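Local coordinates for protein type I modular polyketide synthase (PDB 6IYT) that probably selects an extender unit, apparently ethylmalonyl-coenzyme A, and loads its acyl group onto an acyl carrier protein during salinomycin assembly, at residues 117-130 / 386-400. Sequence-based numbering, arbitrary orientation.
Sequences VSGKTVFVFPGQGS and DGFDVFVESSAHPVL
The two inner strands of the four-stranded parallel sheet in the acyltransferase's alpha/beta core meet here, K120 and V122 of 120-125 against F388 and F391 of 388-393. Backbone bonds alternate along the pair, V122 N giving to V390 O at 2.8 Å and V392 N to V122 O. A beta bulge between K120 and T121 shifts the register by one residue; K120 O, just there, takes V390 N and, weakly, D389 N. Just ahead of the bulge, the D389 carboxylate receives two backbone N-H groups of the loop leading into strand 120-125: S118 N reaches the syn lone pair of OD2 at 2.8 Å, nearly straight, while G119 N meets OD1 from 29° out of the carboxylate plane. With chi1 66°, D389 CG sits between its own N and C, which turns the acid back to this loop.

On one side of the sheet K120 CB lies over the F388 ring, 3.8 Å from its centroid, and V122 CG1 over F391; on the other, V392 CB covers a face of F123. Past the strand ends P126 CB packs tightly on V399 CG2 at 3.4 Å, and P126 CG lies against E393 OE2. In that buried carboxylate OE2 accepts from both V399 N and S395 OG, and OE1 from L400 N at 2.8 Å. Three donors would tend to keep E393 ionised and fold the 394-400 loop back around it, and that loop is tied to 117-130 by P126 and by S130 OG, which donates to H397 O.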
loop_
_atom_site.group_PDB
_atom_site.type_symbol
_atom_site.label_atom_id
_atom_site.label_comp_id
_atom_site.label_asym_id
_atom_site.label_seq_id
_atom_site.Cartn_x
_atom_site.Cartn_y
_atom_site.Cartn_z
ATOM N N VAL A 117 -14.561 -9.358 8.799
ATOM C CA VAL A 117 -13.369 -9.117 9.667
ATOM C C VAL A 117 -13.738 -8.717 11.086
ATOM O O VAL A 117 -14.778 -8.122 11.325
ATOM C CB VAL A 117 -12.429 -8.049 9.093
ATOM C CG1 VAL A 117 -11.980 -8.446 7.714
ATOM C CG2 VAL A 117 -13.095 -6.684 9.095
ATOM N N SER A 118 -12.891 -9.072 12.046
ATOM C CA SER A 118 -13.184 -8.746 13.454
ATOM C C SER A 118 -11.926 -8.499 14.290
ATOM O O SER A 118 -12.014 -8.273 15.515
ATOM C CB SER A 118 -14.034 -9.867 14.095
ATOM O OG SER A 118 -13.375 -11.125 14.017
ATOM N N GLY A 119 -10.780 -8.407 13.620
ATOM C CA GLY A 119 -9.490 -8.382 14.326
ATOM C C GLY A 119 -8.772 -7.056 14.170
ATOM O O GLY A 119 -9.390 -6.028 13.853
ATOM N N LYS A 120 -7.466 -7.089 14.389
ATOM C CA LYS A 120 -6.643 -5.905 14.348
ATOM C C LYS A 120 -6.207 -5.565 12.917
ATOM O O LYS A 120 -6.236 -6.423 12.022
ATOM C CB LYS A 120 -5.450 -6.096 15.238
ATOM C CG LYS A 120 -5.842 -6.185 16.712
ATOM C CD LYS A 120 -4.784 -6.909 17.530
ATOM C CE LYS A 120 -3.647 -5.990 17.880
ATOM N NZ LYS A 120 -2.962 -6.439 19.125
ATOM N N THR A 121 -5.725 -4.340 12.755
ATOM C CA THR A 121 -5.372 -3.767 11.446
ATOM C C THR A 121 -3.890 -3.498 11.417
ATOM O O THR A 121 -3.337 -2.918 12.371
ATOM C CB THR A 121 -6.094 -2.422 11.215
ATOM O OG1 THR A 121 -7.513 -2.633 11.123
ATOM C CG2 THR A 121 -5.598 -1.757 9.963
ATOM N N VAL A 122 -3.216 -4.014 10.388
ATOM C CA VAL A 122 -1.831 -3.701 10.157
ATOM C C VAL A 122 -1.652 -3.006 8.825
ATOM O O VAL A 122 -2.295 -3.367 7.852
ATOM C CB VAL A 122 -0.961 -4.978 10.216
ATOM C CG1 VAL A 122 -1.488 -6.054 9.280
ATOM C CG2 VAL A 122 0.466 -4.662 9.925
ATOM N N PHE A 123 -0.853 -1.930 8.815
ATOM C CA PHE A 123 -0.499 -1.282 7.561
ATOM C C PHE A 123 0.774 -1.864 6.993
ATOM O O PHE A 123 1.788 -2.050 7.725
ATOM C CB PHE A 123 -0.348 0.218 7.714
ATOM C CG PHE A 123 -1.656 0.975 7.633
ATOM C CD1 PHE A 123 -2.808 0.468 8.215
ATOM C CD2 PHE A 123 -1.734 2.159 6.963
ATOM C CE1 PHE A 123 -4.018 1.144 8.093
ATOM C CE2 PHE A 123 -2.944 2.855 6.859
ATOM C CZ PHE A 123 -4.074 2.336 7.443
ATOM N N VAL A 124 0.728 -2.100 5.690
ATOM C CA VAL A 124 1.759 -2.811 4.946
ATOM C C VAL A 124 2.397 -1.814 3.956
ATOM O O VAL A 124 1.720 -1.201 3.159
ATOM C CB VAL A 124 1.168 -3.978 4.150
ATOM C CG1 VAL A 124 2.246 -4.695 3.341
ATOM C CG2 VAL A 124 0.437 -4.935 5.076
ATOM N N PHE A 125 3.719 -1.753 3.969
ATOM C CA PHE A 125 4.476 -0.808 3.162
ATOM C C PHE A 125 5.479 -1.564 2.316
ATOM O O PHE A 125 6.493 -2.073 2.833
ATOM C CB PHE A 125 5.217 0.160 4.088
ATOM C CG PHE A 125 4.311 1.006 4.921
ATOM C CD1 PHE A 125 3.838 0.541 6.158
ATOM C CD2 PHE A 125 3.807 2.215 4.427
ATOM C CE1 PHE A 125 2.970 1.323 6.916
ATOM C CE2 PHE A 125 2.929 2.974 5.170
ATOM C CZ PHE A 125 2.470 2.507 6.383
ATOM N N PRO A 126 5.146 -1.786 1.044
ATOM C CA PRO A 126 6.038 -2.584 0.181
ATOM C C PRO A 126 7.301 -1.848 -0.253
ATOM O O PRO A 126 7.470 -0.657 0.024
ATOM C CB PRO A 126 5.171 -2.905 -1.039
ATOM C CG PRO A 126 4.078 -1.897 -1.042
ATOM C CD PRO A 126 3.939 -1.323 0.347
ATOM N N GLY A 127 8.157 -2.542 -0.952
ATOM C CA GLY A 127 9.334 -1.906 -1.575
ATOM C C GLY A 127 9.056 -1.554 -3.020
ATOM O O GLY A 127 7.954 -1.107 -3.372
ATOM N N GLN A 128 10.043 -1.745 -3.877
ATOM C CA GLN A 128 9.879 -1.363 -5.267
ATOM C C GLN A 128 8.960 -2.343 -5.960
ATOM O O GLN A 128 8.791 -3.480 -5.511
ATOM C CB GLN A 128 11.225 -1.282 -5.978
ATOM C CG GLN A 128 11.735 0.128 -6.103
ATOM C CD GLN A 128 13.195 0.195 -6.458
ATOM O OE1 GLN A 128 13.586 0.009 -7.625
ATOM N NE2 GLN A 128 14.013 0.421 -5.473
ATOM N N GLY A 129 8.283 -1.871 -6.997
ATOM C CA GLY A 129 7.313 -2.690 -7.720
ATOM C C GLY A 129 5.956 -2.013 -7.751
ATOM O O GLY A 129 5.080 -2.355 -8.583
ATOM N N SER A 130 5.776 -1.063 -6.825
ATOM C CA SER A 130 4.516 -0.302 -6.652
ATOM C C SER A 130 4.287 0.758 -7.751
ATOM O O SER A 130 3.208 1.350 -7.837
ATOM C CB SER A 130 4.551 0.407 -5.279
ATOM O OG SER A 130 3.663 -0.230 -4.408
ATOM N N ASP A 386 -1.412 -13.408 15.750
ATOM C CA ASP A 386 -1.525 -12.361 16.764
ATOM C C ASP A 386 -2.891 -11.604 16.696
ATOM O O ASP A 386 -3.056 -10.563 17.322
ATOM C CB ASP A 386 -0.357 -11.351 16.618
ATOM C CG ASP A 386 0.978 -11.891 17.207
ATOM O OD1 ASP A 386 0.953 -13.011 17.777
ATOM O OD2 ASP A 386 2.030 -11.205 17.089
ATOM N N GLY A 387 -3.762 -12.054 15.804
ATOM C CA GLY A 387 -5.148 -11.627 15.748
ATOM C C GLY A 387 -5.386 -10.481 14.773
ATOM O O GLY A 387 -6.356 -9.719 14.942
ATOM N N PHE A 388 -4.452 -10.297 13.821
ATOM C CA PHE A 388 -4.640 -9.322 12.702
ATOM C C PHE A 388 -5.408 -9.972 11.562
ATOM O O PHE A 388 -5.047 -11.044 11.093
ATOM C CB PHE A 388 -3.278 -8.792 12.196
ATOM C CG PHE A 388 -2.573 -7.898 13.169
ATOM C CD1 PHE A 388 -1.892 -8.417 14.249
ATOM C CD2 PHE A 388 -2.663 -6.507 13.040
ATOM C CE1 PHE A 388 -1.244 -7.582 15.148
ATOM C CE2 PHE A 388 -2.030 -5.679 13.919
ATOM C CZ PHE A 388 -1.354 -6.215 15.012
ATOM N N ASP A 389 -6.512 -9.356 11.142
ATOM C CA ASP A 389 -7.160 -9.803 9.907
ATOM C C ASP A 389 -7.505 -8.686 8.932
ATOM O O ASP A 389 -8.192 -8.922 7.960
ATOM C CB ASP A 389 -8.418 -10.673 10.208
ATOM C CG ASP A 389 -9.541 -9.888 10.879
ATOM O OD1 ASP A 389 -9.345 -8.676 11.179
ATOM O OD2 ASP A 389 -10.595 -10.507 11.209
ATOM N N VAL A 390 -6.930 -7.503 9.121
ATOM C CA VAL A 390 -7.101 -6.437 8.166
ATOM C C VAL A 390 -5.706 -5.951 7.829
ATOM O O VAL A 390 -5.014 -5.411 8.691
ATOM C CB VAL A 390 -7.939 -5.233 8.731
ATOM C CG1 VAL A 390 -8.010 -4.091 7.717
ATOM C CG2 VAL A 390 -9.364 -5.683 9.107
ATOM N N PHE A 391 -5.345 -6.089 6.560
ATOM C CA PHE A 391 -4.026 -5.720 6.084
ATOM C C PHE A 391 -4.233 -4.671 5.043
ATOM O O PHE A 391 -4.843 -4.957 4.005
ATOM C CB PHE A 391 -3.325 -6.918 5.425
ATOM C CG PHE A 391 -2.908 -8.009 6.402
ATOM C CD1 PHE A 391 -3.850 -8.829 6.989
ATOM C CD2 PHE A 391 -1.578 -8.275 6.636
ATOM C CE1 PHE A 391 -3.462 -9.883 7.809
ATOM C CE2 PHE A 391 -1.202 -9.227 7.576
ATOM C CZ PHE A 391 -2.153 -10.033 8.162
ATOM N N VAL A 392 -3.756 -3.465 5.292
ATOM C CA VAL A 392 -3.969 -2.374 4.345
ATOM C C VAL A 392 -2.638 -2.028 3.712
ATOM O O VAL A 392 -1.703 -1.644 4.408
ATOM C CB VAL A 392 -4.541 -1.130 5.056
ATOM C CG1 VAL A 392 -4.577 0.082 4.113
ATOM C CG2 VAL A 392 -5.892 -1.430 5.649
ATOM N N GLU A 393 -2.505 -2.260 2.411
ATOM C CA GLU A 393 -1.269 -1.939 1.729
ATOM C C GLU A 393 -1.309 -0.493 1.263
ATOM O O GLU A 393 -2.095 -0.123 0.406
ATOM C CB GLU A 393 -0.973 -2.927 0.584
ATOM C CG GLU A 393 0.400 -2.699 -0.056
ATOM C CD GLU A 393 0.621 -3.527 -1.288
ATOM O OE1 GLU A 393 0.425 -4.761 -1.214
ATOM O OE2 GLU A 393 1.083 -2.959 -2.325
ATOM N N SER A 394 -0.484 0.324 1.902
ATOM C CA SER A 394 -0.466 1.766 1.718
ATOM C C SER A 394 0.421 2.155 0.520
ATOM O O SER A 394 1.480 2.772 0.693
ATOM C CB SER A 394 0.051 2.425 2.998
ATOM O OG SER A 394 -0.121 3.838 2.976
ATOM N N SER A 395 -0.004 1.748 -0.681
ATOM C CA SER A 395 0.853 1.809 -1.869
ATOM C C SER A 395 0.086 2.258 -3.127
ATOM O O SER A 395 -1.117 2.267 -3.148
ATOM C CB SER A 395 1.450 0.437 -2.131
ATOM O OG SER A 395 0.464 -0.446 -2.569
ATOM N N ALA A 396 0.841 2.646 -4.154
ATOM C CA ALA A 396 0.299 3.099 -5.421
ATOM C C ALA A 396 -0.245 1.935 -6.278
ATOM O O ALA A 396 -0.998 2.159 -7.183
ATOM C CB ALA A 396 1.379 3.853 -6.190
ATOM N N HIS A 397 0.129 0.697 -5.942
ATOM C CA HIS A 397 -0.276 -0.487 -6.740
ATOM C C HIS A 397 -0.012 -1.720 -5.923
ATOM O O HIS A 397 1.014 -1.784 -5.268
ATOM C CB HIS A 397 0.525 -0.560 -8.056
ATOM C CG HIS A 397 0.172 -1.742 -8.908
ATOM N ND1 HIS A 397 -0.990 -1.807 -9.629
ATOM C CD2 HIS A 397 0.814 -2.916 -9.130
ATOM C CE1 HIS A 397 -1.088 -2.989 -10.216
ATOM N NE2 HIS A 397 -0.016 -3.691 -9.913
ATOM N N PRO A 398 -1.005 -2.636 -5.819
ATOM C CA PRO A 398 -0.897 -3.673 -4.754
ATOM C C PRO A 398 0.074 -4.755 -5.139
ATOM O O PRO A 398 -0.018 -5.317 -6.254
ATOM C CB PRO A 398 -2.298 -4.260 -4.644
ATOM C CG PRO A 398 -3.143 -3.551 -5.601
ATOM C CD PRO A 398 -2.332 -2.597 -6.430
ATOM N N VAL A 399 1.130 -4.899 -4.364
ATOM C CA VAL A 399 2.127 -5.857 -4.715
ATOM C C VAL A 399 2.302 -6.968 -3.732
ATOM O O VAL A 399 2.851 -7.987 -4.087
ATOM C CB VAL A 399 3.470 -5.210 -5.043
ATOM C CG1 VAL A 399 3.345 -4.346 -6.303
ATOM C CG2 VAL A 399 3.985 -4.404 -3.893
ATOM N N LEU A 400 1.820 -6.797 -2.512
ATOM C CA LEU A 400 1.931 -7.847 -1.499
ATOM C C LEU A 400 0.582 -8.434 -1.066
ATOM O O LEU A 400 0.538 -9.412 -0.339
ATOM C CB LEU A 400 2.702 -7.321 -0.282
ATOM C CG LEU A 400 4.144 -6.934 -0.568
ATOM C CD1 LEU A 400 4.793 -6.246 0.648
ATOM C CD2 LEU A 400 4.942 -8.136 -1.004
#